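PDB 6ORH: glycoside hydrolase from Streptococcus pneumoniae serotype 4, which probably acts as an alpha-L-fucosidase of glycoside hydrolase family 29, removing fucose from host-derived carbohydrate antigens. Local coordinates for residues Q365-L370 / A426-V431; V378-E383 / G414-L419. The protein carries 2 engineered substitutions. All blocks are in the same frame, centred on the assembly; numbering follows the deposited sequence.

Contact 1 (Q365-L370 / A426-V431); sequences QLELDL and AQKIRV
R430 and E367 face each other as a non-hydrogen-bonded antiparallel pair, their side chains joined by a salt bridge. The arginine grips side-on: NE lies 2.7 Å and NH2 3.0 Å from the same carboxylate oxygen, E367 OE1. That oxygen sits in the guanidinium plane, whereas NE meets it from 46° above the carboxylate plane. E367 CG is anti to the backbone N (chi1 -177°), and the chain beyond it extends to the arginine. Q365 NE2 lies over one face of the R430 guanidinium, toward its rim, 3.3 Å from R430 NE; both are donors, so the contact is van der Waals, the planes 22° apart. R430 also makes a cation-pi contact with W404, which lines a glycan pocket, and its NH1 a salt bridge to E176 of the second subunit. D369 and Q427 run side by side, Q427 NE2 donating to the syn lone pair of D369 OD1 (3.1 Å); OD1 also accepts from G371 N. Polar and charged groups suit this partly exposed face; L366, L368, I429 and V431 turn hydrocarbon to the other. At the end of the pairing L370 CD1 meets I429 CD1 at 3.6 Å. In this sheet of the galactose-binding-like sandwich, strand 332-334 flanks 364-370 and strand 391-400 flanks 428-436; I445 and L447 of strand 441-448, in the other sheet, pack against L368, L370 and I429.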
loop_
_atom_site.group_PDB
_atom_site.type_symbol
_atom_site.label_atom_id
_atom_site.label_comp_id
_atom_site.label_asym_id
_atom_site.label_seq_id
_atom_site.Cartn_x
_atom_site.Cartn_y
_atom_site.Cartn_z
ATOM N N GLN A 365 9.780 -22.127 6.582
ATOM C CA GLN A 365 9.472 -21.453 7.822
ATOM C C GLN A 365 10.750 -21.318 8.642
ATOM O O GLN A 365 11.322 -22.336 9.044
ATOM C CB GLN A 365 8.422 -22.259 8.584
ATOM C CG GLN A 365 8.087 -21.659 9.937
ATOM C CD GLN A 365 6.834 -22.306 10.461
ATOM O OE1 GLN A 365 5.773 -22.227 9.840
ATOM N NE2 GLN A 365 6.973 -23.019 11.565
ATOM N N LEU A 366 11.183 -20.071 8.853
ATOM C CA LEU A 366 12.290 -19.757 9.757
ATOM C C LEU A 366 11.695 -19.266 11.072
ATOM O O LEU A 366 10.826 -18.399 11.081
ATOM C CB LEU A 366 13.168 -18.662 9.128
ATOM C CG LEU A 366 13.928 -19.077 7.877
ATOM C CD1 LEU A 366 14.420 -17.856 7.098
ATOM C CD2 LEU A 366 15.091 -19.990 8.271
ATOM N N GLU A 367 12.152 -19.817 12.211
ATOM C CA GLU A 367 11.639 -19.350 13.492
ATOM C C GLU A 367 12.798 -18.781 14.303
ATOM O O GLU A 367 13.855 -19.430 14.409
ATOM C CB GLU A 367 10.980 -20.502 14.259
ATOM C CG GLU A 367 10.352 -20.063 15.578
ATOM C CD GLU A 367 9.454 -21.121 16.204
ATOM O OE1 GLU A 367 8.719 -21.788 15.465
ATOM O OE2 GLU A 367 9.502 -21.294 17.441
ATOM N N LEU A 368 12.594 -17.570 14.832
ATOM C CA LEU A 368 13.592 -16.907 15.667
ATOM C C LEU A 368 13.135 -17.025 17.113
ATOM O O LEU A 368 11.963 -16.791 17.405
ATOM C CB LEU A 368 13.706 -15.416 15.323
ATOM C CG LEU A 368 14.532 -15.091 14.078
ATOM C CD1 LEU A 368 13.749 -15.458 12.831
ATOM C CD2 LEU A 368 14.891 -13.616 14.028
ATOM N N ASP A 369 14.092 -17.343 18.004
ATOM C CA ASP A 369 13.883 -17.292 19.445
ATOM C C ASP A 369 14.819 -16.228 20.011
ATOM O O ASP A 369 16.028 -16.408 19.981
ATOM C CB ASP A 369 14.165 -18.664 20.078
ATOM C CG ASP A 369 13.908 -18.693 21.585
ATOM O OD1 ASP A 369 13.727 -17.619 22.191
ATOM O OD2 ASP A 369 13.875 -19.809 22.138
ATOM N N LEU A 370 14.251 -15.115 20.480
ATOM C CA LEU A 370 15.016 -13.965 20.933
ATOM C C LEU A 370 15.623 -14.243 22.307
ATOM O O LEU A 370 16.467 -13.467 22.767
ATOM C CB LEU A 370 14.111 -12.729 20.999
ATOM C CG LEU A 370 13.406 -12.351 19.698
ATOM C CD1 LEU A 370 12.634 -11.056 19.880
ATOM C CD2 LEU A 370 14.419 -12.212 18.565
ATOM N N ALA A 426 7.189 -10.041 22.319
ATOM C CA ALA A 426 7.245 -11.434 21.907
ATOM C C ALA A 426 8.678 -11.941 21.943
ATOM O O ALA A 426 9.636 -11.166 21.888
ATOM C CB ALA A 426 6.616 -11.615 20.538
ATOM N N GLN A 427 8.801 -13.261 22.045
ATOM C CA GLN A 427 10.087 -13.914 22.097
ATOM C C GLN A 427 10.291 -14.774 20.850
ATOM O O GLN A 427 11.434 -15.041 20.478
ATOM C CB GLN A 427 10.157 -14.776 23.358
ATOM C CG GLN A 427 11.462 -15.544 23.476
ATOM C CD GLN A 427 11.655 -16.095 24.869
ATOM O OE1 GLN A 427 11.123 -15.562 25.847
ATOM N NE2 GLN A 427 12.396 -17.185 24.937
ATOM N N LYS A 428 9.180 -15.264 20.261
ATOM C CA LYS A 428 9.280 -16.137 19.104
ATOM C C LYS A 428 8.585 -15.517 17.892
ATOM O O LYS A 428 7.465 -15.018 17.989
ATOM C CB LYS A 428 8.746 -17.532 19.420
ATOM C CG LYS A 428 9.504 -18.216 20.559
ATOM C CD LYS A 428 9.085 -19.637 20.804
ATOM C CE LYS A 428 9.797 -20.254 21.992
ATOM N NZ LYS A 428 9.477 -21.700 22.096
ATOM N N ILE A 429 9.294 -15.563 16.758
ATOM C CA ILE A 429 8.832 -14.982 15.501
ATOM C C ILE A 429 9.021 -16.014 14.398
ATOM O O ILE A 429 10.017 -16.733 14.399
ATOM C CB ILE A 429 9.637 -13.689 15.196
ATOM C CG1 ILE A 429 9.528 -12.635 16.309
ATOM C CG2 ILE A 429 9.247 -13.111 13.842
ATOM C CD1 ILE A 429 10.608 -12.774 17.386
ATOM N N ARG A 430 8.092 -16.072 13.419
ATOM C CA ARG A 430 8.298 -16.913 12.250
ATOM C C ARG A 430 8.302 -16.034 11.004
ATOM O O ARG A 430 7.455 -15.142 10.875
ATOM C CB ARG A 430 7.196 -17.964 12.078
ATOM C CG ARG A 430 7.343 -19.129 13.056
ATOM C CD ARG A 430 6.083 -19.950 13.239
ATOM N NE ARG A 430 6.439 -21.070 14.126
ATOM C CZ ARG A 430 5.595 -22.032 14.513
ATOM N NH1 ARG A 430 4.344 -22.061 14.073
ATOM N NH2 ARG A 430 6.023 -22.987 15.323
ATOM N N VAL A 431 9.301 -16.279 10.153
ATOM C CA VAL A 431 9.336 -15.707 8.811
ATOM C C VAL A 431 9.038 -16.857 7.858
ATOM O O VAL A 431 9.751 -17.874 7.825
ATOM C CB VAL A 431 10.683 -15.013 8.522
ATOM C CG1 VAL A 431 10.786 -14.551 7.062
ATOM C CG2 VAL A 431 10.828 -13.796 9.434
#

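Contact 2 (V378-E383 / G414-L419); sequences VIELRE and GYKRLL
Strands 378-382 and 417-426 are neighbours in one of the two antiparallel sheets of the F5/8 type C domain, a galactose-binding-like beta-sandwich. Backbone bonds join I379 to L419 and L381 to R417 in both directions, as in L419 N to I379 O at 2.8 Å. Beyond L381 and R417, E383 holds G414 twice: its N donates to G414 O, and its OE1 accepts from G414 N through the anti lone pair at 2.8 Å. G414 has a positive phi of 80°, a conformation easy for a residue without CB. On the face bearing E380 and L418, L418 CD2 packs 3.5 Å from E380 CB, covering the aliphatic base of the acid. R382 runs alongside K416 and Y415; its CG, anti to the carbonyl carbon (chi1 -62°), rests 3.2 Å from Y415 O. Its NE makes a salt bridge to E380 OE2, 2.7 Å away. R382 also touches T443, a calcium ligand in another structure of this protein, though no calcium is bound here. One water accepts from R382 NH2 and K416 NZ and donates to E380 OE1; a second links R382 NH1 with Y415 OH. K444 also bridges to E380 OE2, and E22 to K416 NZ. With K416 NZ 4.1 Å from R382 NH2 and K444 NZ also near, the carboxylates and shared water probably offset repulsion, and these positive charges would be expected to keep E380 ionised.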
loop_
_atom_site.group_PDB
_atom_site.type_symbol
_atom_site.label_atom_id
_atom_site.label_comp_id
_atom_site.label_asym_id
_atom_site.label_seq_id
_atom_site.Cartn_x
_atom_site.Cartn_y
_atom_site.Cartn_z
ATOM N N VAL A 378 8.936 -3.415 13.900
ATOM C CA VAL A 378 9.516 -3.447 12.558
ATOM C C VAL A 378 10.337 -4.715 12.388
ATOM O O VAL A 378 11.208 -5.017 13.201
ATOM C CB VAL A 378 10.408 -2.229 12.258
ATOM C CG1 VAL A 378 10.868 -2.280 10.788
ATOM C CG2 VAL A 378 9.691 -0.919 12.534
ATOM N N ILE A 379 10.132 -5.420 11.263
ATOM C CA ILE A 379 11.051 -6.479 10.869
ATOM C C ILE A 379 11.777 -6.053 9.584
ATOM O O ILE A 379 11.165 -5.429 8.734
ATOM C CB ILE A 379 10.345 -7.851 10.731
ATOM C CG1 ILE A 379 11.361 -8.987 10.566
ATOM C CG2 ILE A 379 9.315 -7.814 9.589
ATOM C CD1 ILE A 379 10.806 -10.419 10.643
ATOM N N GLU A 380 13.088 -6.327 9.504
ATOM C CA GLU A 380 13.871 -6.093 8.285
ATOM C C GLU A 380 14.364 -7.433 7.739
ATOM O O GLU A 380 14.888 -8.278 8.477
ATOM C CB GLU A 380 15.057 -5.160 8.586
ATOM C CG GLU A 380 16.014 -5.023 7.380
ATOM C CD GLU A 380 17.247 -4.186 7.696
ATOM O OE1 GLU A 380 17.144 -3.286 8.540
ATOM O OE2 GLU A 380 18.309 -4.431 7.072
ATOM N N LEU A 381 14.199 -7.654 6.418
ATOM C CA LEU A 381 14.712 -8.830 5.732
ATOM C C LEU A 381 15.574 -8.319 4.574
ATOM O O LEU A 381 15.236 -7.278 3.987
ATOM C CB LEU A 381 13.528 -9.622 5.151
ATOM C CG LEU A 381 12.424 -10.066 6.120
ATOM C CD1 LEU A 381 11.317 -10.792 5.349
ATOM C CD2 LEU A 381 12.980 -10.966 7.212
ATOM N N ARG A 382 16.623 -9.051 4.201
ATOM C CA ARG A 382 17.412 -8.685 3.017
ATOM C C ARG A 382 17.746 -9.928 2.197
ATOM O O ARG A 382 18.158 -10.972 2.725
ATOM C CB ARG A 382 18.756 -8.052 3.396
ATOM C CG ARG A 382 18.631 -6.749 4.171
ATOM C CD ARG A 382 19.967 -6.010 4.128
ATOM N NE ARG A 382 19.946 -4.825 4.969
ATOM C CZ ARG A 382 20.898 -3.889 4.921
ATOM N NH1 ARG A 382 21.897 -4.029 4.062
ATOM N NH2 ARG A 382 20.839 -2.831 5.711
ATOM N N GLU A 383 17.603 -9.798 0.873
ATOM C CA GLU A 383 18.046 -10.835 -0.044
ATOM C C GLU A 383 19.518 -10.657 -0.376
ATOM O O GLU A 383 20.139 -9.687 0.043
ATOM C CB GLU A 383 17.240 -10.845 -1.351
ATOM C CG GLU A 383 15.908 -11.512 -1.175
ATOM C CD GLU A 383 15.110 -11.594 -2.461
ATOM O OE1 GLU A 383 14.515 -10.551 -2.842
ATOM O OE2 GLU A 383 14.995 -12.713 -3.003
ATOM N N GLY A 414 13.828 -8.006 -1.848
ATOM C CA GLY A 414 14.779 -7.154 -2.549
ATOM C C GLY A 414 16.040 -6.892 -1.712
ATOM O O GLY A 414 16.398 -7.693 -0.834
ATOM N N TYR A 415 16.684 -5.742 -1.953
ATOM C CA TYR A 415 17.904 -5.412 -1.241
ATOM C C TYR A 415 17.637 -5.320 0.266
ATOM O O TYR A 415 18.456 -5.725 1.104
ATOM C CB TYR A 415 18.430 -4.056 -1.720
ATOM C CG TYR A 415 19.813 -3.780 -1.193
ATOM C CD1 TYR A 415 20.920 -4.285 -1.856
ATOM C CD2 TYR A 415 19.975 -3.039 -0.034
ATOM C CE1 TYR A 415 22.197 -4.073 -1.353
ATOM C CE2 TYR A 415 21.243 -2.819 0.486
ATOM C CZ TYR A 415 22.341 -3.355 -0.180
ATOM O OH TYR A 415 23.621 -3.119 0.242
ATOM N N LYS A 416 16.493 -4.722 0.596
ATOM C CA LYS A 416 16.130 -4.497 1.983
ATOM C C LYS A 416 14.640 -4.216 2.041
ATOM O O LYS A 416 14.136 -3.359 1.321
ATOM C CB LYS A 416 16.882 -3.266 2.496
ATOM C CG LYS A 416 16.425 -2.725 3.848
ATOM C CD LYS A 416 17.411 -1.645 4.320
ATOM C CE LYS A 416 16.935 -0.873 5.534
ATOM N NZ LYS A 416 17.977 0.100 5.967
ATOM N N ARG A 417 13.938 -4.929 2.936
ATOM C CA ARG A 417 12.512 -4.727 3.123
ATOM C C ARG A 417 12.286 -4.472 4.611
ATOM O O ARG A 417 12.719 -5.276 5.447
ATOM C CB ARG A 417 11.749 -6.006 2.715
ATOM C CG ARG A 417 10.238 -5.963 2.899
ATOM C CD ARG A 417 9.600 -4.972 1.925
ATOM N NE ARG A 417 8.204 -4.654 2.224
ATOM C CZ ARG A 417 7.155 -5.166 1.600
ATOM N NH1 ARG A 417 7.279 -6.155 0.708
ATOM N NH2 ARG A 417 5.952 -4.711 1.923
ATOM N N LEU A 418 11.653 -3.344 4.908
ATOM C CA LEU A 418 11.168 -3.071 6.256
ATOM C C LEU A 418 9.682 -3.372 6.220
ATOM O O LEU A 418 8.985 -3.058 5.243
ATOM C CB LEU A 418 11.443 -1.612 6.637
ATOM C CG LEU A 418 12.919 -1.237 6.642
ATOM C CD1 LEU A 418 13.090 0.278 6.849
ATOM C CD2 LEU A 418 13.673 -2.010 7.722
ATOM N N LEU A 419 9.230 -4.144 7.197
ATOM C CA LEU A 419 7.800 -4.333 7.304
ATOM C C LEU A 419 7.319 -3.997 8.722
ATOM O O LEU A 419 7.798 -4.598 9.677
ATOM C CB LEU A 419 7.521 -5.797 6.957
ATOM C CG LEU A 419 6.049 -6.186 7.008
ATOM C CD1 LEU A 419 5.282 -5.532 5.849
ATOM C CD2 LEU A 419 5.957 -7.706 6.914
HETATM O O HOH W 1 19.140 -1.612 7.929
HETATM O O HOH W 2 23.984 -2.206 2.863
HETATM O O HOH W 3 20.745 -7.036 0.311
#

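From the N terminus, the chain builds the parallel strands of the fucosidase TIM barrel, up to 292-295, and later those of the galactose-binding-like sandwich. Strand 364-370 comes before strand 378-382, whose partner 414-419 closes contact 2 across 30 intervening residues. The chain then runs along 417-426, turns a corner at Q427 into the other sheet, and closes contact 1 across 55 residues, so contact 2 is nested inside the loop of contact 1. Each contact belongs to a different sheet of the sandwich. Their centres lie 15 Å apart, yet they touch through the core: V431 CG2 packs 3.6 Å from I379 CD1, and V431 CG1 approaches L381 CD1.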